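Local coordinates for HDLP (histone deacetylase-like protein) (Aquifex aeolicus, PDB 1C3S) that probably acts as a zinc-dependent deacetylase of the histone deacetylase family, and is seen here with a hydroxamate inhibitor bound at its metal site, at residues H21-P26 and G295-Y300; L260-L265 and R344-E349. The protein carries 2 engineered substitutions. All blocks are in the same frame, centred on the assembly; numbering follows the deposited sequence.

Contact 1. Residues H21-P26 and G295-Y300; sequences HPLKIP and GGYHPY. With SHH (octanedioic acid hydroxyamide phenylamide), chain C.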
ATOM      1  N   HIS A  21       2.211  14.305 -12.374  1.00 42.71           N
ATOM      2  CA  HIS A  21       1.569  13.339 -11.482  1.00 40.69           C
ATOM      3  C   HIS A  21       2.442  12.872 -10.320  1.00 38.93           C
ATOM      4  O   HIS A  21       3.620  12.591 -10.497  1.00 38.78           O
ATOM      5  CB  HIS A  21       1.143  12.114 -12.289  1.00 40.16           C
ATOM      6  CG  HIS A  21       0.110  11.273 -11.613  1.00 39.93           C
ATOM      7  ND1 HIS A  21      -1.219  11.292 -11.982  1.00 39.47           N
ATOM      8  CD2 HIS A  21       0.200  10.411 -10.571  1.00 39.27           C
ATOM      9  CE1 HIS A  21      -1.902  10.479 -11.193  1.00 39.36           C
ATOM     10  NE2 HIS A  21      -1.064   9.934 -10.329  1.00 39.44           N
ATOM     11  N   PRO A  22       1.867  12.762  -9.111  1.00 37.11           N
ATOM     12  CA  PRO A  22       2.672  12.311  -7.971  1.00 35.81           C
ATOM     13  C   PRO A  22       3.482  11.031  -8.264  1.00 34.39           C
ATOM     14  O   PRO A  22       4.629  10.896  -7.823  1.00 34.09           O
ATOM     15  CB  PRO A  22       1.617  12.100  -6.885  1.00 36.04           C
ATOM     16  CG  PRO A  22       0.640  13.209  -7.195  1.00 36.19           C
ATOM     17  CD  PRO A  22       0.476  13.008  -8.686  1.00 36.09           C
ATOM     18  N   LEU A  23       2.876  10.113  -9.022  1.00 31.98           N
ATOM     19  CA  LEU A  23       3.489   8.843  -9.385  1.00 29.65           C
ATOM     20  C   LEU A  23       4.412   8.920 -10.601  1.00 29.20           C
ATOM     21  O   LEU A  23       4.702   7.923 -11.248  1.00 28.38           O
ATOM     22  CB  LEU A  23       2.408   7.791  -9.620  1.00 27.88           C
ATOM     23  CG  LEU A  23       1.563   7.461  -8.392  1.00 27.31           C
ATOM     24  CD1 LEU A  23       0.605   6.328  -8.719  1.00 26.64           C
ATOM     25  CD2 LEU A  23       2.459   7.053  -7.241  1.00 26.75           C
ATOM     26  N   LYS A  24       4.873  10.119 -10.899  1.00 29.27           N
ATOM     27  CA  LYS A  24       5.784  10.353 -12.005  1.00 29.30           C
ATOM     28  C   LYS A  24       7.191   9.817 -11.662  1.00 28.14           C
ATOM     29  O   LYS A  24       7.945   9.399 -12.541  1.00 27.93           O
ATOM     30  CB  LYS A  24       5.806  11.859 -12.285  1.00 29.75           C
ATOM     31  CG  LYS A  24       6.878  12.347 -13.200  1.00 32.55           C
ATOM     32  CD  LYS A  24       7.877  13.238 -12.440  1.00 34.37           C
ATOM     33  CE  LYS A  24       7.195  14.431 -11.762  1.00 34.32           C
ATOM     34  NZ  LYS A  24       8.134  15.321 -11.012  1.00 34.37           N
ATOM     35  N   ILE A  25       7.511   9.814 -10.371  1.00 27.07           N
ATOM     36  CA  ILE A  25       8.795   9.362  -9.850  1.00 25.82           C
ATOM     37  C   ILE A  25       8.974   7.852  -9.839  1.00 25.28           C
ATOM     38  O   ILE A  25       8.010   7.109  -9.949  1.00 24.48           O
ATOM     39  CB  ILE A  25       8.972   9.762  -8.388  1.00 25.37           C
ATOM     40  CG1 ILE A  25       7.848   9.111  -7.571  1.00 25.26           C
ATOM     41  CG2 ILE A  25       9.002  11.259  -8.252  1.00 25.71           C
ATOM     42  CD1 ILE A  25       8.008   9.197  -6.068  1.00 25.17           C
ATOM     43  N   PRO A  26      10.234   7.385  -9.677  1.00 24.98           N
ATOM     44  CA  PRO A  26      10.607   5.969  -9.620  1.00 24.44           C
ATOM     45  C   PRO A  26      10.204   5.543  -8.214  1.00 23.42           C
ATOM     46  O   PRO A  26      10.308   6.339  -7.281  1.00 22.12           O
ATOM     47  CB  PRO A  26      12.126   6.009  -9.765  1.00 24.75           C
ATOM     48  CG  PRO A  26      12.389   7.386 -10.390  1.00 25.51           C
ATOM     49  CD  PRO A  26      11.451   8.200  -9.569  1.00 24.98           C
ATOM     50  N   GLY A 295       0.695   3.485  -1.360  1.00 24.06           N
ATOM     51  CA  GLY A 295       1.036   4.866  -1.650  1.00 22.78           C
ATOM     52  C   GLY A 295       2.358   5.288  -1.050  1.00 23.11           C
ATOM     53  O   GLY A 295       2.770   4.780  -0.009  1.00 22.87           O
ATOM     54  N   GLY A 296       3.021   6.227  -1.715  1.00 22.78           N
ATOM     55  CA  GLY A 296       4.301   6.717  -1.239  1.00 23.44           C
ATOM     56  C   GLY A 296       4.788   7.674  -2.298  1.00 23.72           C
ATOM     57  O   GLY A 296       5.003   7.261  -3.439  1.00 23.73           O
ATOM     58  N   TYR A 297       4.994   8.938  -1.945  1.00 23.41           N
ATOM     59  CA  TYR A 297       5.381   9.891  -2.967  1.00 22.71           C
ATOM     60  C   TYR A 297       6.705  10.603  -2.782  1.00 22.90           C
ATOM     61  O   TYR A 297       7.161  11.319  -3.677  1.00 23.17           O
ATOM     62  CB  TYR A 297       4.239  10.871  -3.147  1.00 21.55           C
ATOM     63  CG  TYR A 297       2.941  10.118  -3.265  1.00 21.93           C
ATOM     64  CD1 TYR A 297       2.269   9.655  -2.127  1.00 20.95           C
ATOM     65  CD2 TYR A 297       2.462   9.732  -4.518  1.00 21.71           C
ATOM     66  CE1 TYR A 297       1.162   8.820  -2.237  1.00 21.59           C
ATOM     67  CE2 TYR A 297       1.373   8.909  -4.641  1.00 21.99           C
ATOM     68  CZ  TYR A 297       0.724   8.441  -3.509  1.00 22.18           C
ATOM     69  OH  TYR A 297      -0.298   7.536  -3.682  1.00 21.35           O
ATOM     70  N   HIS A 298       7.323  10.406  -1.630  1.00 22.47           N
ATOM     71  CA  HIS A 298       8.614  11.018  -1.393  1.00 24.27           C
ATOM     72  C   HIS A 298       9.655   9.928  -1.642  1.00 25.17           C
ATOM     73  O   HIS A 298       9.735   8.945  -0.900  1.00 24.47           O
ATOM     74  CB  HIS A 298       8.751  11.503   0.036  1.00 23.17           C
ATOM     75  CG  HIS A 298       9.974  12.320   0.252  1.00 23.20           C
ATOM     76  ND1 HIS A 298      10.018  13.670  -0.016  1.00 23.14           N
ATOM     77  CD2 HIS A 298      11.230  11.963   0.595  1.00 24.25           C
ATOM     78  CE1 HIS A 298      11.252  14.110   0.155  1.00 23.31           C
ATOM     79  NE2 HIS A 298      12.007  13.095   0.522  1.00 23.62           N
ATOM     80  N   PRO A 299      10.494  10.106  -2.670  1.00 26.37           N
ATOM     81  CA  PRO A 299      11.516   9.103  -2.987  1.00 27.31           C
ATOM     82  C   PRO A 299      12.384   8.656  -1.798  1.00 27.77           C
ATOM     83  O   PRO A 299      12.637   7.455  -1.632  1.00 28.04           O
ATOM     84  CB  PRO A 299      12.313   9.784  -4.100  1.00 27.04           C
ATOM     85  CG  PRO A 299      12.121  11.286  -3.770  1.00 27.57           C
ATOM     86  CD  PRO A 299      10.628  11.268  -3.566  1.00 27.01           C
ATOM     87  N   TYR A 300      12.815   9.612  -0.974  1.00 27.04           N
ATOM     88  CA  TYR A 300      13.659   9.332   0.190  1.00 27.59           C
ATOM     89  C   TYR A 300      12.968   8.522   1.290  1.00 26.48           C
ATOM     90  O   TYR A 300      13.544   7.587   1.838  1.00 25.81           O
ATOM     91  CB  TYR A 300      14.164  10.651   0.806  1.00 30.57           C
ATOM     92  CG  TYR A 300      15.077  11.502  -0.068  1.00 32.91           C
ATOM     93  CD1 TYR A 300      14.919  11.544  -1.461  1.00 33.45           C
ATOM     94  CD2 TYR A 300      16.029  12.354   0.511  1.00 34.19           C
ATOM     95  CE1 TYR A 300      15.674  12.417  -2.251  1.00 33.91           C
ATOM     96  CE2 TYR A 300      16.788  13.234  -0.273  1.00 34.64           C
ATOM     97  CZ  TYR A 300      16.595  13.259  -1.649  1.00 34.56           C
ATOM     98  OH  TYR A 300      17.284  14.163  -2.416  1.00 36.05           O
TER
HETATM   99  O1  SHH C 952      -3.389   5.693  -0.680  1.00 31.95           O
HETATM  100  O2  SHH C 952      -2.091   7.636  -2.221  1.00 33.51           O
HETATM  101  N1  SHH C 952      -3.858   6.309  -1.852  1.00 34.03           N
HETATM  102  C1  SHH C 952      -3.284   7.483  -2.267  1.00 34.25           C
HETATM  103  C2  SHH C 952      -4.183   8.578  -2.578  1.00 36.87           C
HETATM  104  C3  SHH C 952      -4.178   8.999  -4.041  1.00 39.33           C
HETATM  105  C4  SHH C 952      -5.170  10.113  -4.291  1.00 40.86           C
HETATM  106  C5  SHH C 952      -4.477  11.446  -4.135  1.00 43.37           C
HETATM  107  C6  SHH C 952      -5.280  12.393  -5.002  1.00 46.72           C
HETATM  108  C7  SHH C 952      -5.105  13.827  -4.555  1.00 48.75           C
HETATM  109  C8  SHH C 952      -4.322  14.587  -5.585  1.00 50.75           C
HETATM  110  O3  SHH C 952      -4.645  14.722  -6.755  1.00 51.08           O
HETATM  111  N2  SHH C 952      -3.213  15.139  -5.053  1.00 52.52           N
HETATM  112  C9  SHH C 952      -1.972  15.742  -5.672  1.00 54.25           C
HETATM  113  C10 SHH C 952      -0.999  16.266  -4.750  1.00 55.76           C
HETATM  114  C11 SHH C 952       0.236  16.879  -5.254  1.00 56.53           C
HETATM  115  C12 SHH C 952       0.498  16.990  -6.651  1.00 56.58           C
HETATM  116  C13 SHH C 952      -0.520  16.465  -7.575  1.00 55.93           C
HETATM  117  C14 SHH C 952      -1.767  15.820  -7.099  1.00 54.65           C
HETATM  118  O   HOH W   1       5.957  12.407  -5.520  1.00 23.72           O

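Contact 2. Residues L260-L265 and R344-E349; sequences LLEDYL and RSYMLE. With SHH (octanedioic acid hydroxyamide phenylamide), chain C.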
ATOM      1  N   LEU A 260       4.105   8.682   6.443  1.00 26.97           N
ATOM      2  CA  LEU A 260       5.326   9.344   6.905  1.00 26.74           C
ATOM      3  C   LEU A 260       5.352  10.862   6.746  1.00 26.47           C
ATOM      4  O   LEU A 260       4.908  11.403   5.729  1.00 26.72           O
ATOM      5  CB  LEU A 260       6.550   8.757   6.185  1.00 27.21           C
ATOM      6  CG  LEU A 260       6.904   7.293   6.455  1.00 27.01           C
ATOM      7  CD1 LEU A 260       8.058   6.878   5.582  1.00 25.51           C
ATOM      8  CD2 LEU A 260       7.245   7.111   7.931  1.00 27.39           C
ATOM      9  N   LEU A 261       5.918  11.526   7.753  1.00 26.32           N
ATOM     10  CA  LEU A 261       6.068  12.987   7.815  1.00 27.20           C
ATOM     11  C   LEU A 261       6.466  13.738   6.539  1.00 27.90           C
ATOM     12  O   LEU A 261       5.879  14.777   6.229  1.00 28.21           O
ATOM     13  CB  LEU A 261       7.079  13.352   8.902  1.00 28.71           C
ATOM     14  CG  LEU A 261       7.459  14.834   8.991  1.00 29.24           C
ATOM     15  CD1 LEU A 261       6.242  15.624   9.380  1.00 29.44           C
ATOM     16  CD2 LEU A 261       8.575  15.045  10.007  1.00 29.72           C
ATOM     17  N   GLU A 262       7.472  13.244   5.817  1.00 27.61           N
ATOM     18  CA  GLU A 262       7.940  13.901   4.595  1.00 26.92           C
ATOM     19  C   GLU A 262       7.036  13.794   3.366  1.00 28.79           C
ATOM     20  O   GLU A 262       7.222  14.531   2.387  1.00 28.70           O
ATOM     21  CB  GLU A 262       9.314  13.372   4.194  1.00 25.85           C
ATOM     22  CG  GLU A 262      10.442  13.679   5.151  1.00 25.36           C
ATOM     23  CD  GLU A 262      10.423  12.823   6.383  1.00 25.78           C
ATOM     24  OE1 GLU A 262       9.517  11.974   6.516  1.00 24.64           O
ATOM     25  OE2 GLU A 262      11.330  12.992   7.220  1.00 25.82           O
ATOM     26  N   ASP A 263       6.071  12.876   3.400  1.00 29.57           N
ATOM     27  CA  ASP A 263       5.180  12.675   2.264  1.00 28.99           C
ATOM     28  C   ASP A 263       4.064  13.699   2.285  1.00 29.73           C
ATOM     29  O   ASP A 263       3.293  13.770   3.234  1.00 29.15           O
ATOM     30  CB  ASP A 263       4.619  11.249   2.280  1.00 27.89           C
ATOM     31  CG  ASP A 263       3.985  10.851   0.952  1.00 29.02           C
ATOM     32  OD1 ASP A 263       4.229   9.710   0.508  1.00 28.06           O
ATOM     33  OD2 ASP A 263       3.234  11.658   0.357  1.00 28.80           O
ATOM     34  N   TYR A 264       3.989  14.484   1.216  1.00 31.25           N
ATOM     35  CA  TYR A 264       2.998  15.538   1.105  1.00 32.43           C
ATOM     36  C   TYR A 264       1.560  15.087   0.972  1.00 32.50           C
ATOM     37  O   TYR A 264       0.660  15.803   1.409  1.00 32.49           O
ATOM     38  CB  TYR A 264       3.346  16.480  -0.040  1.00 34.53           C
ATOM     39  CG  TYR A 264       4.642  17.224   0.167  1.00 38.21           C
ATOM     40  CD1 TYR A 264       5.829  16.765  -0.399  1.00 39.87           C
ATOM     41  CD2 TYR A 264       4.690  18.373   0.962  1.00 40.10           C
ATOM     42  CE1 TYR A 264       7.035  17.430  -0.187  1.00 41.74           C
ATOM     43  CE2 TYR A 264       5.890  19.049   1.186  1.00 41.50           C
ATOM     44  CZ  TYR A 264       7.060  18.575   0.606  1.00 42.75           C
ATOM     45  OH  TYR A 264       8.255  19.252   0.800  1.00 44.65           O
ATOM     46  N   LEU A 265       1.336  13.916   0.374  1.00 32.64           N
ATOM     47  CA  LEU A 265      -0.027  13.396   0.225  1.00 31.92           C
ATOM     48  C   LEU A 265      -0.601  12.827   1.516  1.00 30.33           C
ATOM     49  O   LEU A 265      -1.541  12.041   1.493  1.00 30.30           O
ATOM     50  CB  LEU A 265      -0.093  12.338  -0.884  1.00 32.75           C
ATOM     51  CG  LEU A 265      -0.125  12.930  -2.292  1.00 32.95           C
ATOM     52  CD1 LEU A 265      -0.145  11.852  -3.348  1.00 31.59           C
ATOM     53  CD2 LEU A 265      -1.376  13.786  -2.401  1.00 34.62           C
ATOM     54  N   ARG A 344      15.233  18.375   3.150  1.00 48.86           N
ATOM     55  CA  ARG A 344      15.099  17.009   3.605  1.00 45.59           C
ATOM     56  C   ARG A 344      16.396  16.268   3.397  1.00 44.83           C
ATOM     57  O   ARG A 344      16.406  15.040   3.389  1.00 43.97           O
ATOM     58  CB  ARG A 344      13.979  16.296   2.857  1.00 43.94           C
ATOM     59  CG  ARG A 344      12.592  16.854   3.093  1.00 41.70           C
ATOM     60  CD  ARG A 344      12.230  16.847   4.555  1.00 38.94           C
ATOM     61  NE  ARG A 344      10.827  17.192   4.746  1.00 36.78           N
ATOM     62  CZ  ARG A 344      10.249  17.378   5.930  1.00 34.81           C
ATOM     63  NH1 ARG A 344      10.952  17.256   7.051  1.00 34.11           N
ATOM     64  NH2 ARG A 344       8.958  17.673   5.991  1.00 31.84           N
ATOM     65  N   SER A 345      17.490  17.010   3.232  1.00 44.32           N
ATOM     66  CA  SER A 345      18.796  16.391   3.024  1.00 43.74           C
ATOM     67  C   SER A 345      19.224  15.581   4.254  1.00 42.82           C
ATOM     68  O   SER A 345      20.102  14.720   4.167  1.00 42.91           O
ATOM     69  CB  SER A 345      19.848  17.455   2.722  1.00 44.49           C
ATOM     70  OG  SER A 345      20.018  18.316   3.830  1.00 46.07           O
ATOM     71  N   TYR A 346      18.606  15.857   5.398  1.00 41.48           N
ATOM     72  CA  TYR A 346      18.935  15.135   6.617  1.00 40.35           C
ATOM     73  C   TYR A 346      18.600  13.649   6.462  1.00 39.91           C
ATOM     74  O   TYR A 346      19.231  12.799   7.082  1.00 40.28           O
ATOM     75  CB  TYR A 346      18.173  15.734   7.808  1.00 40.38           C
ATOM     76  CG  TYR A 346      16.663  15.562   7.764  1.00 39.28           C
ATOM     77  CD1 TYR A 346      16.071  14.314   8.002  1.00 38.74           C
ATOM     78  CD2 TYR A 346      15.826  16.642   7.466  1.00 38.49           C
ATOM     79  CE1 TYR A 346      14.690  14.144   7.944  1.00 37.71           C
ATOM     80  CE2 TYR A 346      14.444  16.482   7.405  1.00 38.17           C
ATOM     81  CZ  TYR A 346      13.885  15.230   7.646  1.00 37.59           C
ATOM     82  OH  TYR A 346      12.526  15.077   7.603  1.00 37.14           O
ATOM     83  N   MET A 347      17.599  13.344   5.643  1.00 39.14           N
ATOM     84  CA  MET A 347      17.200  11.962   5.413  1.00 38.19           C
ATOM     85  C   MET A 347      18.312  11.175   4.773  1.00 38.00           C
ATOM     86  O   MET A 347      18.307   9.947   4.813  1.00 37.40           O
ATOM     87  CB  MET A 347      15.971  11.880   4.509  1.00 38.26           C
ATOM     88  CG  MET A 347      14.676  12.259   5.188  1.00 38.17           C
ATOM     89  SD  MET A 347      13.270  11.993   4.112  1.00 38.05           S
ATOM     90  CE  MET A 347      13.662  13.114   2.858  1.00 37.61           C
ATOM     91  N   LEU A 348      19.258  11.890   4.176  1.00 38.08           N
ATOM     92  CA  LEU A 348      20.397  11.273   3.507  1.00 38.07           C
ATOM     93  C   LEU A 348      21.491  10.928   4.516  1.00 39.07           C
ATOM     94  O   LEU A 348      22.449  10.225   4.193  1.00 38.81           O
ATOM     95  CB  LEU A 348      20.952  12.228   2.448  1.00 36.66           C
ATOM     96  CG  LEU A 348      19.976  12.665   1.362  1.00 35.47           C
ATOM     97  CD1 LEU A 348      20.626  13.674   0.449  1.00 34.51           C
ATOM     98  CD2 LEU A 348      19.528  11.455   0.580  1.00 36.56           C
ATOM     99  N   GLU A 349      21.328  11.412   5.742  1.00 39.90           N
ATOM    100  CA  GLU A 349      22.311  11.177   6.789  1.00 40.95           C
ATOM    101  C   GLU A 349      22.037   9.965   7.693  1.00 41.12           C
ATOM    102  O   GLU A 349      22.788   9.715   8.638  1.00 41.38           O
ATOM    103  CB  GLU A 349      22.456  12.445   7.637  1.00 41.70           C
ATOM    104  CG  GLU A 349      22.821  13.712   6.836  1.00 42.28           C
ATOM    105  CD  GLU A 349      24.205  13.657   6.173  1.00 42.51           C
ATOM    106  OE1 GLU A 349      25.222  13.497   6.882  1.00 42.38           O
ATOM    107  OE2 GLU A 349      24.272  13.787   4.937  1.00 43.34           O
TER
HETATM  108  O1  SHH C 952      -3.389   5.693  -0.680  1.00 31.95           O
HETATM  109  O2  SHH C 952      -2.091   7.636  -2.221  1.00 33.51           O
HETATM  110  N1  SHH C 952      -3.858   6.309  -1.852  1.00 34.03           N
HETATM  111  C1  SHH C 952      -3.284   7.483  -2.267  1.00 34.25           C
HETATM  112  C2  SHH C 952      -4.183   8.578  -2.578  1.00 36.87           C
HETATM  113  C3  SHH C 952      -4.178   8.999  -4.041  1.00 39.33           C
HETATM  114  C4  SHH C 952      -5.170  10.113  -4.291  1.00 40.86           C
HETATM  115  C5  SHH C 952      -4.477  11.446  -4.135  1.00 43.37           C
HETATM  116  C6  SHH C 952      -5.280  12.393  -5.002  1.00 46.72           C
HETATM  117  C7  SHH C 952      -5.105  13.827  -4.555  1.00 48.75           C
HETATM  118  C8  SHH C 952      -4.322  14.587  -5.585  1.00 50.75           C
HETATM  119  O3  SHH C 952      -4.645  14.722  -6.755  1.00 51.08           O
HETATM  120  N2  SHH C 952      -3.213  15.139  -5.053  1.00 52.52           N
HETATM  121  C9  SHH C 952      -1.972  15.742  -5.672  1.00 54.25           C
HETATM  122  C10 SHH C 952      -0.999  16.266  -4.750  1.00 55.76           C
HETATM  123  C11 SHH C 952       0.236  16.879  -5.254  1.00 56.53           C
HETATM  124  C12 SHH C 952       0.498  16.990  -6.651  1.00 56.58           C
HETATM  125  C13 SHH C 952      -0.520  16.465  -7.575  1.00 55.93           C
HETATM  126  C14 SHH C 952      -1.767  15.820  -7.099  1.00 54.65           C
HETATM  127  O   HOH W   2       8.984  16.260   1.980  1.00 54.01           O

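Contact 1. Residues H21-P26 and G295-Y300
The ring of Tyr297 packs against Pro22 and Leu23, both of which approach CD2 and CE2 of the ring obliquely. Pro22 CB lies 3.5 Å from Tyr297 CD2, and Leu23 CD2 comes within 3.4 Å of Tyr297 CE2. Farther along the loop, the CD1 methyl of Ile25 rests 3.3 Å from Tyr297 O and also touches the ring of Pro299; chi1 of 60° tucks CG1 between the backbone N and the carbonyl carbon, directing the branch at the Tyr297 carbonyl. A water donates to both Pro22 O and Tyr297 O, bridging the two backbones where they carry no direct bond. Pro22 also touches the ligand, its CG lying 3.5 Å from C13 of the inhibitor's phenyl ring. Outside these segments, Asp263 OD1 accepts from Tyr297 N and Asp168, a zinc ligand, accepts from Gly295 N, tying the 295-300 segment to the metal site. With the ring so wedged, Tyr297 OH meets the hydroxamate carbonyl oxygen O2 near the ring plane, in a hydrogen bond whose modelled length is doubtfully short. Beside the zinc, this donor is consistent with polarising a substrate's acetyl carbonyl.

Contact 2. Residues L260-L265 and R344-E349
Glu262 carries most of the contact from the 260-265 side, meeting Arg344, Tyr346 and Met347. Its CB lies 4.1 Å from Arg344 NE. CG then sits over one face of the Arg344 guanidinium, 3.5 Å above its plane and offset toward the rim, while from another direction Met347 SD approaches this same CG to 3.5 Å. The Glu262 and Met347 chains run past each other in opposite senses, bringing the thioether alongside CD as well. A bend at chi2 (76°) turns the carboxylate away from the guanidinium plane, and OE2 stays 4.3 Å from Arg344 NH1 with no N-H aimed at it, an attraction of charges and no salt bridge. OE2 instead takes a hydrogen bond from Tyr346 OH, modelled doubtfully short, at the ring's edge, with the carboxylate and ring planes 50° apart. The same hydroxyl accepts a weak bond from Arg344 NH1, and Arg356 forms a salt bridge to OE2; together these would probably keep Glu262 ionised. A water links the two segments, donating to the backbone O of Glu262 and accepting a weak bond from Arg344 NE. The loop that presents Glu262 is shaped by a type I turn from Leu260 to Asp263, followed by an Asx turn in which Asp263 OD2 accepts from Leu265 N at 2.9 Å. Leu265, at the far end, packs against the inhibitor's anilide. The loop follows strand 250-254 and precedes helix 272-286, and the 3-10 segment 345-348, in the loop after helix 324-332 and before helix 362-372, packs against it, with Met347 also packing on helix 299-313.

From the N terminus, the chain leaves strand 4-8 and enters the loop that holds 21-26, whose partner comes only after 268 intervening residues, at the start of helix 299-313. Contact 1 thereby closes a loop spanning most of the parallel sheet. Before that closure, 260-265 follows strand 250-254, and its partner 344-349 lies beyond helix 324-332. The segments therefore alternate along the chain, and the two contacts cross without nesting. Their centres are about 12 Å apart and they meet directly, joining the loops after strands 4-8 and 250-254, the start of helix 299-313 and the loop between helices 324-332 and 362-372. Both touch the anilide end of the inhibitor, and contact 1 reaches its hydroxamate as well.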